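PDB 4F4F: threonine synthase from Brucella melitensis bv. 1, which probably catalyses the pyridoxal-phosphate-dependent conversion of O-phospho-L-homoserine and water to L-threonine and phosphate, the last step of threonine biosynthesis. Local coordinates for residues 192-196 with 447-453; 138-143 with 219-224; 160-166 with 461-467; 84-88 with 118-122. All coordinates share one frame; numbering follows the deposited sequence.

In the fold
From the N terminus, contact 4 comes first. It closes a short loop that brings the end of helix 74-86 onto the start of helix 117-134, and it is complete before any other contact opens. The other three share one five-stranded parallel sheet. Contact 2 joins strand 139-144 to the outer strand 221-223. Contact 3 lays the end of helix 455-465 and the following tail against strand 163-170. Contact 1 adds strand 449-452 beside strand 190-196, at the other edge of the sheet. Contact 1 is nested inside the long loop closed by contact 3, whereas contact 2 crosses both. The C-terminal part of the chain is thereby tied to the sheet twice.

Contact 1: 192-196 with 447-453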
loop_
_atom_site.group_PDB
_atom_site.type_symbol
_atom_site.label_atom_id
_atom_site.label_comp_id
_atom_site.label_asym_id
_atom_site.label_seq_id
_atom_site.Cartn_x
_atom_site.Cartn_y
_atom_site.Cartn_z
ATOM N N ALA A 192 11.373 -13.431 12.559
ATOM C CA ALA A 192 12.173 -12.721 11.563
ATOM C C ALA A 192 13.276 -13.681 11.162
ATOM O O ALA A 192 14.054 -14.098 12.003
ATOM C CB ALA A 192 12.753 -11.430 12.169
ATOM N N LEU A 193 13.331 -14.001 9.873
ATOM C CA LEU A 193 14.225 -14.990 9.338
ATOM C C LEU A 193 15.221 -14.286 8.435
ATOM O O LEU A 193 14.845 -13.798 7.388
ATOM C CB LEU A 193 13.422 -16.050 8.532
ATOM C CG LEU A 193 12.374 -16.860 9.303
ATOM C CD1 LEU A 193 11.737 -17.963 8.467
ATOM C CD2 LEU A 193 12.979 -17.428 10.590
ATOM N N SER A 194 16.473 -14.226 8.875
ATOM C CA SER A 194 17.566 -13.580 8.174
ATOM C C SER A 194 18.225 -14.656 7.308
ATOM O O SER A 194 19.016 -15.476 7.795
ATOM C CB SER A 194 18.527 -12.979 9.219
ATOM O OG SER A 194 19.607 -12.249 8.658
ATOM N N ILE A 195 17.892 -14.650 6.019
ATOM C CA ILE A 195 18.349 -15.676 5.074
ATOM C C ILE A 195 19.765 -15.342 4.585
ATOM O O ILE A 195 20.053 -14.196 4.210
ATOM C CB ILE A 195 17.363 -15.787 3.875
ATOM C CG1 ILE A 195 15.915 -16.002 4.389
ATOM C CG2 ILE A 195 17.819 -16.871 2.862
ATOM C CD1 ILE A 195 15.745 -17.221 5.293
ATOM N N GLU A 196 20.648 -16.338 4.573
ATOM C CA GLU A 196 21.993 -16.193 4.014
ATOM C C GLU A 196 21.860 -16.287 2.487
ATOM O O GLU A 196 22.143 -17.318 1.866
ATOM C CB GLU A 196 22.974 -17.203 4.650
ATOM C CG GLU A 196 22.981 -17.098 6.191
ATOM C CD GLU A 196 24.309 -17.362 6.883
ATOM O OE1 GLU A 196 25.181 -16.490 6.791
ATOM O OE2 GLU A 196 24.518 -18.444 7.520
ATOM N N SER A 447 15.969 -9.860 17.590
ATOM C CA SER A 447 15.725 -11.251 17.836
ATOM C C SER A 447 15.283 -11.878 16.528
ATOM O O SER A 447 14.152 -11.672 16.067
ATOM C CB SER A 447 14.660 -11.418 18.915
ATOM O OG SER A 447 14.464 -12.805 19.165
ATOM N N PHE A 448 16.202 -12.598 15.908
ATOM C CA PHE A 448 15.972 -13.159 14.590
ATOM C C PHE A 448 16.807 -14.425 14.415
ATOM O O PHE A 448 17.776 -14.636 15.139
ATOM C CB PHE A 448 16.283 -12.140 13.502
ATOM C CG PHE A 448 17.715 -11.639 13.482
ATOM C CD1 PHE A 448 18.078 -10.518 14.199
ATOM C CD2 PHE A 448 18.669 -12.241 12.678
ATOM C CE1 PHE A 448 19.382 -10.040 14.159
ATOM C CE2 PHE A 448 19.964 -11.767 12.618
ATOM C CZ PHE A 448 20.332 -10.664 13.373
ATOM N N THR A 449 16.422 -15.259 13.461
ATOM C CA THR A 449 17.093 -16.517 13.273
ATOM C C THR A 449 17.741 -16.498 11.911
ATOM O O THR A 449 17.061 -16.242 10.905
ATOM C CB THR A 449 16.102 -17.673 13.348
ATOM O OG1 THR A 449 15.442 -17.640 14.608
ATOM C CG2 THR A 449 16.817 -19.033 13.165
ATOM N N VAL A 450 19.032 -16.785 11.876
ATOM C CA VAL A 450 19.773 -16.915 10.616
ATOM C C VAL A 450 19.524 -18.305 10.040
ATOM O O VAL A 450 19.741 -19.308 10.734
ATOM C CB VAL A 450 21.277 -16.685 10.840
ATOM C CG1 VAL A 450 22.063 -16.877 9.532
ATOM C CG2 VAL A 450 21.518 -15.314 11.460
ATOM N N LEU A 451 19.078 -18.374 8.785
ATOM C CA LEU A 451 18.856 -19.659 8.091
ATOM C C LEU A 451 19.515 -19.627 6.732
ATOM O O LEU A 451 19.499 -18.586 6.073
ATOM C CB LEU A 451 17.369 -19.970 7.875
ATOM C CG LEU A 451 16.500 -20.061 9.118
ATOM C CD1 LEU A 451 15.045 -20.191 8.691
ATOM C CD2 LEU A 451 16.950 -21.241 9.947
ATOM N N HIS A 452 20.105 -20.762 6.332
ATOM C CA HIS A 452 20.550 -20.961 4.975
ATOM C C HIS A 452 19.450 -20.923 3.961
ATOM O O HIS A 452 18.268 -21.167 4.265
ATOM C CB HIS A 452 21.377 -22.267 4.851
ATOM C CG HIS A 452 22.799 -22.124 5.342
ATOM N ND1 HIS A 452 23.449 -23.097 5.976
ATOM C CD2 HIS A 452 23.676 -21.057 5.287
ATOM C CE1 HIS A 452 24.692 -22.687 6.307
ATOM N NE2 HIS A 452 24.832 -21.437 5.894
ATOM N N ASN A 453 19.842 -20.632 2.722
ATOM C CA ASN A 453 18.906 -20.397 1.624
ATOM C C ASN A 453 18.485 -21.751 1.008
ATOM O O ASN A 453 19.007 -22.168 -0.010
ATOM C CB ASN A 453 19.597 -19.485 0.606
ATOM C CG ASN A 453 18.827 -19.321 -0.690
ATOM O OD1 ASN A 453 17.592 -19.476 -0.736
ATOM N ND2 ASN A 453 19.558 -18.969 -1.753
HETATM O O HOH W 1 12.227 -13.327 15.298
HETATM O O HOH W 2 13.184 -16.173 14.270
HETATM O O HOH W 3 22.521 -20.158 2.314
HETATM O O HOH W 4 22.410 -18.116 -0.879
#
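Ala192 and Thr449 begin a run of backbone bonds that fasten the two strands in parallel. Thr449 N donates to Ala192 O (3.0 Å), Ser194 N to Thr449 O (2.9 Å), Leu451 N to Ser194 O and Glu196 N to Leu451 O. Water extends this ladder at both ends. One molecule accepts from Ala192 N and donates to Ser447 O, a second links Ala192 O with Thr449 OG1, and two more donate to Glu196 O, one accepting from Asn453 N, the other from Asn453 ND2. Strand 449-452 is the outermost strand on this side of the five-stranded parallel sheet, with strand 163-170 bonding the other side of 190-196. On the face carrying Leu193, Ile195 and Leu451, the CD1 methyl of Leu451 sits against both branches of Leu193, 3.9 Å from Leu193 CD2; helix 455-465 packs over Leu193 and Leu451, and helix 199-211 over Ile195. On the other face, Phe448 has CG between its backbone N and carbonyl carbon (chi1 60°), which brings CD2 to 3.5 Å from Ser194 CB. Ser194 OG bonds to Asn171 ND2. The Glu196 carboxylate and His452 ring planes are only 6° apart; Glu196 OE2 comes to His452 NE2 at 3.4 Å without a hydrogen bond, the angle being poor.

Contact 2: 138-143 with 219-224; sequences RATIVG and LSLSGV
Thr140 OG1 is held by two partners: it donates to Leu219 O across the contact (2.6 Å), in the carbonyl plane, and shares a second hydrogen bond with Ser466 OG. A chi1 of -59° sets OG1 anti to the Thr140 carbonyl carbon and leaves CG2 to meet Leu221 CD1. Ser220 is the first residue to leave helical geometry after helix 213-219, and its positive phi belongs to a Schellman motif that turns the chain straight into strand 221-223. Parallel pairing follows at once: Thr140 N donates to Ser220 O (3.1 Å), Ser222 N to Thr140 O (2.8 Å) and Val142 N to Ser222 O (2.8 Å). Beyond this the strands diverge, and a water takes over, donating to Val142 O and accepting from Val224 N. On one face of the sheet Val142 CG2 lies 3.8 Å from Leu221 CD1. On the other, Ile141 CG2 presses on Val224 CG2 at 3.4 Å, tighter than ordinary van der Waals contact. Strand 221-223 is an outermost strand of the five-stranded parallel sheet; strand 163-170 flanks 139-144 on its other side, while helix 199-211 packs onto Val142 and Leu221.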
loop_
_atom_site.group_PDB
_atom_site.type_symbol
_atom_site.label_atom_id
_atom_site.label_comp_id
_atom_site.label_asym_id
_atom_site.label_seq_id
_atom_site.Cartn_x
_atom_site.Cartn_y
_atom_site.Cartn_z
ATOM N N ARG A 138 -6.846 -20.614 11.713
ATOM C CA ARG A 138 -5.648 -19.858 11.983
ATOM C C ARG A 138 -4.954 -19.694 10.641
ATOM O O ARG A 138 -5.355 -20.319 9.650
ATOM C CB ARG A 138 -4.745 -20.611 12.969
ATOM C CG ARG A 138 -5.456 -21.023 14.261
ATOM C CD ARG A 138 -4.498 -21.536 15.321
ATOM N NE ARG A 138 -3.442 -20.548 15.461
ATOM C CZ ARG A 138 -3.467 -19.512 16.295
ATOM N NH1 ARG A 138 -4.481 -19.331 17.136
ATOM N NH2 ARG A 138 -2.457 -18.655 16.284
ATOM N N ALA A 139 -3.951 -18.833 10.599
ATOM C CA ALA A 139 -3.144 -18.672 9.375
ATOM C C ALA A 139 -1.668 -18.494 9.709
ATOM O O ALA A 139 -1.322 -17.964 10.762
ATOM C CB ALA A 139 -3.633 -17.500 8.543
ATOM N N THR A 140 -0.812 -18.894 8.768
ATOM C CA THR A 140 0.621 -18.686 8.846
ATOM C C THR A 140 0.929 -17.672 7.731
ATOM O O THR A 140 0.823 -17.990 6.550
ATOM C CB THR A 140 1.376 -20.017 8.633
ATOM O OG1 THR A 140 0.965 -20.974 9.628
ATOM C CG2 THR A 140 2.890 -19.800 8.702
ATOM N N ILE A 141 1.225 -16.438 8.122
ATOM C CA ILE A 141 1.555 -15.356 7.166
ATOM C C ILE A 141 3.013 -15.474 6.788
ATOM O O ILE A 141 3.874 -15.538 7.669
ATOM C CB ILE A 141 1.320 -13.951 7.763
ATOM C CG1 ILE A 141 -0.102 -13.848 8.395
ATOM C CG2 ILE A 141 1.585 -12.868 6.695
ATOM C CD1 ILE A 141 -1.233 -13.859 7.404
ATOM N N VAL A 142 3.305 -15.518 5.494
ATOM C CA VAL A 142 4.697 -15.666 5.057
ATOM C C VAL A 142 5.004 -14.627 3.974
ATOM O O VAL A 142 4.221 -14.451 3.064
ATOM C CB VAL A 142 4.995 -17.114 4.571
ATOM C CG1 VAL A 142 6.462 -17.235 4.194
ATOM C CG2 VAL A 142 4.690 -18.153 5.668
ATOM N N GLY A 143 6.093 -13.881 4.121
ATOM C CA GLY A 143 6.533 -12.966 3.082
ATOM C C GLY A 143 8.020 -12.714 3.069
ATOM O O GLY A 143 8.739 -13.097 3.997
ATOM N N LEU A 219 -0.192 -25.718 6.909
ATOM C CA LEU A 219 0.197 -24.555 7.710
ATOM C C LEU A 219 -0.782 -23.404 7.522
ATOM O O LEU A 219 -0.582 -22.375 8.126
ATOM C CB LEU A 219 1.621 -24.073 7.356
ATOM C CG LEU A 219 2.822 -24.671 8.122
ATOM C CD1 LEU A 219 2.787 -24.257 9.590
ATOM C CD2 LEU A 219 2.888 -26.190 8.028
ATOM N N SER A 220 -1.828 -23.584 6.703
ATOM C CA SER A 220 -2.768 -22.504 6.359
ATOM C C SER A 220 -2.022 -21.227 5.897
ATOM O O SER A 220 -2.276 -20.104 6.369
ATOM C CB SER A 220 -3.704 -22.213 7.529
ATOM O OG SER A 220 -4.461 -23.361 7.890
ATOM N N LEU A 221 -1.082 -21.414 4.967
ATOM C CA LEU A 221 -0.211 -20.323 4.524
ATOM C C LEU A 221 -1.001 -19.191 3.869
ATOM O O LEU A 221 -1.904 -19.442 3.098
ATOM C CB LEU A 221 0.827 -20.830 3.530
ATOM C CG LEU A 221 2.271 -20.494 3.842
ATOM C CD1 LEU A 221 2.716 -21.289 5.073
ATOM C CD2 LEU A 221 3.117 -20.795 2.620
ATOM N N SER A 222 -0.633 -17.953 4.182
ATOM C CA SER A 222 -1.205 -16.768 3.546
ATOM C C SER A 222 -0.100 -15.716 3.327
ATOM O O SER A 222 0.871 -15.657 4.096
ATOM C CB SER A 222 -2.326 -16.204 4.401
ATOM O OG SER A 222 -3.045 -15.218 3.695
ATOM N N GLY A 223 -0.236 -14.937 2.252
ATOM C CA GLY A 223 0.841 -14.085 1.762
ATOM C C GLY A 223 0.794 -12.643 2.245
ATOM O O GLY A 223 -0.178 -12.196 2.839
ATOM N N VAL A 224 1.885 -11.930 2.007
ATOM C CA VAL A 224 1.977 -10.518 2.302
ATOM C C VAL A 224 2.101 -9.893 0.951
ATOM O O VAL A 224 3.137 -10.006 0.305
ATOM C CB VAL A 224 3.239 -10.173 3.121
ATOM C CG1 VAL A 224 3.390 -8.666 3.271
ATOM C CG2 VAL A 224 3.168 -10.826 4.484
HETATM O O HOH W 5 3.975 -13.406 0.642
#

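Contact 3: 160-166 with 461-467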
loop_
_atom_site.group_PDB
_atom_site.type_symbol
_atom_site.label_atom_id
_atom_site.label_comp_id
_atom_site.label_asym_id
_atom_site.label_seq_id
_atom_site.Cartn_x
_atom_site.Cartn_y
_atom_site.Cartn_z
ATOM N N ARG A 160 -1.451 -10.493 17.089
ATOM C CA ARG A 160 -2.769 -10.954 16.713
ATOM C C ARG A 160 -2.952 -12.377 17.306
ATOM O O ARG A 160 -1.960 -13.088 17.590
ATOM C CB ARG A 160 -2.994 -10.916 15.186
ATOM C CG ARG A 160 -2.775 -9.558 14.504
ATOM C CD ARG A 160 -3.884 -8.541 14.717
ATOM N NE ARG A 160 -3.969 -8.066 16.103
ATOM C CZ ARG A 160 -3.221 -7.099 16.632
ATOM N NH1 ARG A 160 -3.416 -6.763 17.899
ATOM N NH2 ARG A 160 -2.285 -6.440 15.915
ATOM N N ASP A 161 -4.198 -12.777 17.511
ATOM C CA ASP A 161 -4.488 -14.041 18.155
ATOM C C ASP A 161 -4.381 -15.249 17.199
ATOM O O ASP A 161 -3.936 -16.313 17.610
ATOM C CB ASP A 161 -5.883 -14.002 18.801
ATOM C CG ASP A 161 -6.044 -12.854 19.833
ATOM O OD1 ASP A 161 -5.046 -12.436 20.476
ATOM O OD2 ASP A 161 -7.193 -12.382 20.014
ATOM N N ASN A 162 -4.777 -15.080 15.941
ATOM C CA ASN A 162 -5.017 -16.220 15.043
ATOM C C ASN A 162 -3.983 -16.404 13.915
ATOM O O ASN A 162 -4.184 -17.245 13.028
ATOM C CB ASN A 162 -6.437 -16.132 14.475
ATOM C CG ASN A 162 -7.485 -16.160 15.580
ATOM O OD1 ASN A 162 -8.361 -15.298 15.676
ATOM N ND2 ASN A 162 -7.358 -17.110 16.443
ATOM N N THR A 163 -2.888 -15.646 14.002
ATOM C CA THR A 163 -1.826 -15.652 12.990
ATOM C C THR A 163 -0.446 -15.737 13.637
ATOM O O THR A 163 -0.277 -15.391 14.819
ATOM C CB THR A 163 -1.876 -14.411 12.073
ATOM O OG1 THR A 163 -1.789 -13.217 12.865
ATOM C CG2 THR A 163 -3.152 -14.412 11.240
ATOM N N ASP A 164 0.486 -16.325 12.881
ATOM C CA ASP A 164 1.928 -16.296 13.160
ATOM C C ASP A 164 2.523 -15.767 11.848
ATOM O O ASP A 164 2.080 -16.153 10.741
ATOM C CB ASP A 164 2.467 -17.692 13.488
ATOM C CG ASP A 164 1.854 -18.261 14.767
ATOM O OD1 ASP A 164 2.178 -17.755 15.847
ATOM O OD2 ASP A 164 1.008 -19.183 14.696
ATOM N N ILE A 165 3.487 -14.876 11.968
ATOM C CA ILE A 165 4.071 -14.248 10.810
ATOM C C ILE A 165 5.565 -14.532 10.705
ATOM O O ILE A 165 6.299 -14.475 11.711
ATOM C CB ILE A 165 3.747 -12.735 10.784
ATOM C CG1 ILE A 165 4.291 -12.075 9.498
ATOM C CG2 ILE A 165 4.288 -12.091 12.040
ATOM C CD1 ILE A 165 3.680 -10.751 9.071
ATOM N N PHE A 166 5.981 -14.899 9.492
ATOM C CA PHE A 166 7.357 -15.197 9.170
ATOM C C PHE A 166 7.756 -14.305 7.986
ATOM O O PHE A 166 7.148 -14.363 6.914
ATOM C CB PHE A 166 7.527 -16.688 8.783
ATOM C CG PHE A 166 7.032 -17.642 9.837
ATOM C CD1 PHE A 166 5.672 -17.802 10.053
ATOM C CD2 PHE A 166 7.917 -18.341 10.638
ATOM C CE1 PHE A 166 5.218 -18.658 11.055
ATOM C CE2 PHE A 166 7.470 -19.191 11.625
ATOM C CZ PHE A 166 6.120 -19.368 11.833
ATOM N N TYR A 461 11.484 -24.733 9.826
ATOM C CA TYR A 461 11.392 -23.675 10.848
ATOM C C TYR A 461 9.942 -23.229 10.978
ATOM O O TYR A 461 9.403 -23.146 12.081
ATOM C CB TYR A 461 12.339 -22.472 10.566
ATOM C CG TYR A 461 12.249 -21.432 11.659
ATOM C CD1 TYR A 461 11.169 -20.548 11.699
ATOM C CD2 TYR A 461 13.207 -21.351 12.689
ATOM C CE1 TYR A 461 11.026 -19.632 12.730
ATOM C CE2 TYR A 461 13.079 -20.402 13.710
ATOM C CZ TYR A 461 11.986 -19.556 13.726
ATOM O OH TYR A 461 11.793 -18.601 14.718
ATOM N N VAL A 462 9.289 -22.994 9.853
ATOM C CA VAL A 462 7.912 -22.524 9.896
ATOM C C VAL A 462 6.983 -23.572 10.526
ATOM O O VAL A 462 6.161 -23.242 11.370
ATOM C CB VAL A 462 7.403 -22.139 8.487
ATOM C CG1 VAL A 462 5.883 -21.984 8.489
ATOM C CG2 VAL A 462 8.091 -20.873 7.999
ATOM N N ARG A 463 7.153 -24.830 10.111
ATOM C CA ARG A 463 6.369 -25.950 10.620
ATOM C C ARG A 463 6.531 -26.062 12.133
ATOM O O ARG A 463 5.551 -26.209 12.851
ATOM C CB ARG A 463 6.804 -27.225 9.888
ATOM C CG ARG A 463 6.085 -28.510 10.249
ATOM C CD ARG A 463 6.638 -29.688 9.422
ATOM N NE ARG A 463 5.942 -29.784 8.134
ATOM C CZ ARG A 463 6.484 -29.656 6.918
ATOM N NH1 ARG A 463 7.780 -29.460 6.746
ATOM N NH2 ARG A 463 5.688 -29.752 5.851
ATOM N N HIS A 464 7.764 -25.946 12.623
ATOM C CA HIS A 464 8.042 -26.046 14.059
ATOM C C HIS A 464 7.457 -24.921 14.890
ATOM O O HIS A 464 7.009 -25.156 16.012
ATOM C CB HIS A 464 9.547 -26.169 14.323
ATOM C CG HIS A 464 9.881 -26.406 15.773
ATOM N ND1 HIS A 464 10.260 -25.409 16.603
ATOM C CD2 HIS A 464 9.823 -27.568 16.552
ATOM C CE1 HIS A 464 10.464 -25.911 17.849
ATOM N NE2 HIS A 464 10.196 -27.230 17.813
ATOM N N HIS A 465 7.403 -23.709 14.342
ATOM C CA HIS A 465 7.054 -22.538 15.131
ATOM C C HIS A 465 5.624 -22.040 14.954
ATOM O O HIS A 465 5.074 -21.430 15.876
ATOM C CB HIS A 465 8.063 -21.423 14.854
ATOM C CG HIS A 465 9.421 -21.691 15.440
ATOM N ND1 HIS A 465 9.723 -21.400 16.723
ATOM C CD2 HIS A 465 10.563 -22.274 14.889
ATOM C CE1 HIS A 465 11.003 -21.760 16.982
ATOM N NE2 HIS A 465 11.515 -22.301 15.863
ATOM N N SER A 466 5.002 -22.286 13.801
ATOM C CA SER A 466 3.604 -21.882 13.604
ATOM C C SER A 466 2.654 -22.640 14.538
ATOM O O SER A 466 2.829 -23.826 14.766
ATOM C CB SER A 466 3.133 -22.102 12.161
ATOM O OG SER A 466 1.821 -21.547 12.015
ATOM N N ARG A 467 1.647 -21.946 15.052
ATOM C CA ARG A 467 0.585 -22.575 15.849
ATOM C C ARG A 467 -0.578 -23.040 14.981
ATOM O O ARG A 467 -1.566 -23.534 15.490
ATOM C CB ARG A 467 0.076 -21.600 16.910
ATOM C CG ARG A 467 1.125 -21.174 17.919
ATOM C CD ARG A 467 0.659 -19.995 18.754
ATOM N NE ARG A 467 0.420 -18.790 17.948
ATOM C CZ ARG A 467 -0.242 -17.720 18.376
ATOM N NH1 ARG A 467 -0.775 -17.722 19.592
ATOM N NH2 ARG A 467 -0.434 -16.669 17.577
HETATM O O HOH W 6 -2.872 -15.751 20.443
HETATM O O HOH W 7 4.524 -18.605 16.738
#
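Asp164 and Arg467 supply the ionic part of the contact. Arg467 NE donates to the syn lone pair of Asp164 OD1 at 2.9 Å, the core of a salt bridge to which NE with OD2 and NH2 with OD1 add weak bonds. The two flat groups are strongly turned, their planes 67° apart, so this is not a flat two-pronged pairing. The guanidinium instead reaches past the carboxylate: Arg467 NH2 donates to Thr163 O (3.0 Å), which lies close to the guanidinium plane, and a water connects Arg467 NH1 with Asp161 O.

Backbone and water bonds hold the same carboxylate. Arg467 N donates to Asp164 OD2 (2.9 Å) from above the carboxylate plane, and another water donates both to Asp164 OD1 (2.6 Å) and to His465 O. Arg138 NH2, hydrogen-bonded to Asp161 O, adds only a long, weak ion pair with Asp164 OD2.

The apolar part centres on Phe166. With chi1 -56°, its CG stands anti to the carbonyl carbon and the ring reaches the end of helix 455-465. Val462 CG2 sits over one face in a CH-pi contact, 4.0 Å from the ring centroid, while Tyr461 CE1 (3.7 Å from Phe166 CE2) and His465 CB meet the ring edge. His191 stacks on Phe166 and bonds to Tyr461 OH.

Strand 163-170 thus receives the C-terminal helix through apolar packing round Phe166 and the tail beyond it through charge. With so many donors around a buried carboxylate, Asp164 probably stays ionised, its charge balanced chiefly by Arg467.

Contact 4: 84-88 with 118-122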
loop_
_atom_site.group_PDB
_atom_site.type_symbol
_atom_site.label_atom_id
_atom_site.label_comp_id
_atom_site.label_asym_id
_atom_site.label_seq_id
_atom_site.Cartn_x
_atom_site.Cartn_y
_atom_site.Cartn_z
ATOM N N ALA A 84 -6.777 -0.210 15.359
ATOM C CA ALA A 84 -5.877 0.001 14.254
ATOM C C ALA A 84 -5.268 1.417 14.250
ATOM O O ALA A 84 -4.038 1.594 14.151
ATOM C CB ALA A 84 -6.580 -0.281 12.910
ATOM N N TYR A 85 -6.117 2.422 14.372
ATOM C CA TYR A 85 -5.635 3.803 14.227
ATOM C C TYR A 85 -5.153 4.413 15.547
ATOM O O TYR A 85 -4.477 5.441 15.565
ATOM C CB TYR A 85 -6.654 4.627 13.400
ATOM C CG TYR A 85 -6.717 3.961 12.041
ATOM C CD1 TYR A 85 -5.576 3.898 11.225
ATOM C CD2 TYR A 85 -7.866 3.315 11.611
ATOM C CE1 TYR A 85 -5.579 3.219 10.039
ATOM C CE2 TYR A 85 -7.884 2.638 10.398
ATOM C CZ TYR A 85 -6.754 2.604 9.613
ATOM O OH TYR A 85 -6.769 1.904 8.430
ATOM N N GLY A 86 -5.450 3.746 16.646
ATOM C CA GLY A 86 -4.834 4.046 17.935
ATOM C C GLY A 86 -3.325 3.787 17.907
ATOM O O GLY A 86 -2.595 4.331 18.736
ATOM N N THR A 87 -2.840 2.993 16.946
ATOM C CA THR A 87 -1.404 2.811 16.768
ATOM C C THR A 87 -0.696 3.967 16.079
ATOM O O THR A 87 0.524 3.964 15.952
ATOM C CB THR A 87 -1.053 1.531 15.967
ATOM O OG1 THR A 87 -1.366 1.682 14.590
ATOM C CG2 THR A 87 -1.724 0.255 16.549
ATOM N N PHE A 88 -1.456 4.936 15.592
ATOM C CA PHE A 88 -0.881 6.095 14.907
ATOM C C PHE A 88 -0.708 7.203 15.940
ATOM O O PHE A 88 -1.661 7.586 16.624
ATOM C CB PHE A 88 -1.833 6.536 13.783
ATOM C CG PHE A 88 -1.641 5.791 12.503
ATOM C CD1 PHE A 88 -1.880 4.438 12.434
ATOM C CD2 PHE A 88 -1.186 6.459 11.371
ATOM C CE1 PHE A 88 -1.644 3.734 11.263
ATOM C CE2 PHE A 88 -0.971 5.774 10.198
ATOM C CZ PHE A 88 -1.208 4.412 10.151
ATOM N N ASP A 118 1.397 1.125 6.841
ATOM C CA ASP A 118 0.767 0.974 8.139
ATOM C C ASP A 118 -0.742 1.191 8.092
ATOM O O ASP A 118 -1.461 0.558 8.848
ATOM C CB ASP A 118 1.287 1.979 9.150
ATOM C CG ASP A 118 2.738 1.768 9.506
ATOM O OD1 ASP A 118 3.245 0.626 9.413
ATOM O OD2 ASP A 118 3.386 2.770 9.878
ATOM N N VAL A 119 -1.208 2.109 7.251
ATOM C CA VAL A 119 -2.635 2.494 7.250
ATOM C C VAL A 119 -3.441 1.244 6.931
ATOM O O VAL A 119 -4.332 0.883 7.686
ATOM C CB VAL A 119 -2.981 3.605 6.230
ATOM C CG1 VAL A 119 -4.509 3.800 6.143
ATOM C CG2 VAL A 119 -2.266 4.929 6.560
ATOM N N ALA A 120 -3.125 0.586 5.826
ATOM C CA ALA A 120 -3.889 -0.595 5.451
ATOM C C ALA A 120 -3.506 -1.804 6.354
ATOM O O ALA A 120 -4.373 -2.555 6.742
ATOM C CB ALA A 120 -3.710 -0.949 3.969
ATOM N N MET A 121 -2.223 -1.995 6.645
ATOM C CA MET A 121 -1.819 -3.214 7.360
ATOM C C MET A 121 -2.446 -3.340 8.738
ATOM O O MET A 121 -2.861 -4.421 9.150
ATOM C CB MET A 121 -0.311 -3.296 7.536
ATOM C CG MET A 121 0.368 -3.604 6.271
ATOM S SD MET A 121 0.379 -5.358 5.910
ATOM C CE MET A 121 1.838 -5.075 4.899
ATOM N N GLN A 122 -2.504 -2.233 9.459
ATOM C CA GLN A 122 -2.928 -2.285 10.852
ATOM C C GLN A 122 -4.406 -2.707 10.927
ATOM O O GLN A 122 -4.810 -3.407 11.847
ATOM C CB GLN A 122 -2.688 -0.920 11.528
ATOM C CG GLN A 122 -1.235 -0.620 11.856
ATOM C CD GLN A 122 -0.673 -1.531 12.927
ATOM O OE1 GLN A 122 -1.404 -2.005 13.815
ATOM N NE2 GLN A 122 0.635 -1.817 12.831
#
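The last turn of helix 74-86 runs up against the first turns of helix 117-134, with the CA atoms of Ala84 and Gln122 5.0 Å apart. Threonine synthase belongs to the fold type II pyridoxal-phosphate enzymes, and helix 117-134 starts at Lys117, the predicted attachment point of the cofactor, which is not covalently bound in this structure. The contact lies near that lysine: the side chain of Asp118 is about 9 Å from the bound cofactor.

Tyr85 makes the one direct hydrogen bond between the segments. Its OH donates to Val119 O at 2.7 Å, coming in above the carbonyl plane, 41° out of it. The oxygen lies at the edge of the tyrosine ring, and Val119 CG1 packs beside the hydroxyl. The ring of Tyr56 meets Tyr85 edge-to-face.

Phe88 meets the same helix next to Tyr85. Its CZ approaches Val119 from the ring edge, 3.7 Å from the backbone N, and touches CG2 of the same residue at 3.8 Å. Asp118 CB comes within 3.6 Å of CZ, while the Asp118 carboxylate turns away to Thr113 OG1, nearly perpendicular to the phenyl plane.

Gln122 points toward segment 84-88, its CB 4.2 Å from Ala84 CB. A chain bent at chi2 (-67°) carries its amide obliquely across Thr87; OE1 bonds to Arg126 NH1 and NE2 to Glu155 O. The Thr87 hydroxyl is turned back to the preceding turn, where OG1 donates to Ala84 O at 2.7 Å, and CG2 of Thr87 rests 3.6 Å from Gln122 OE1.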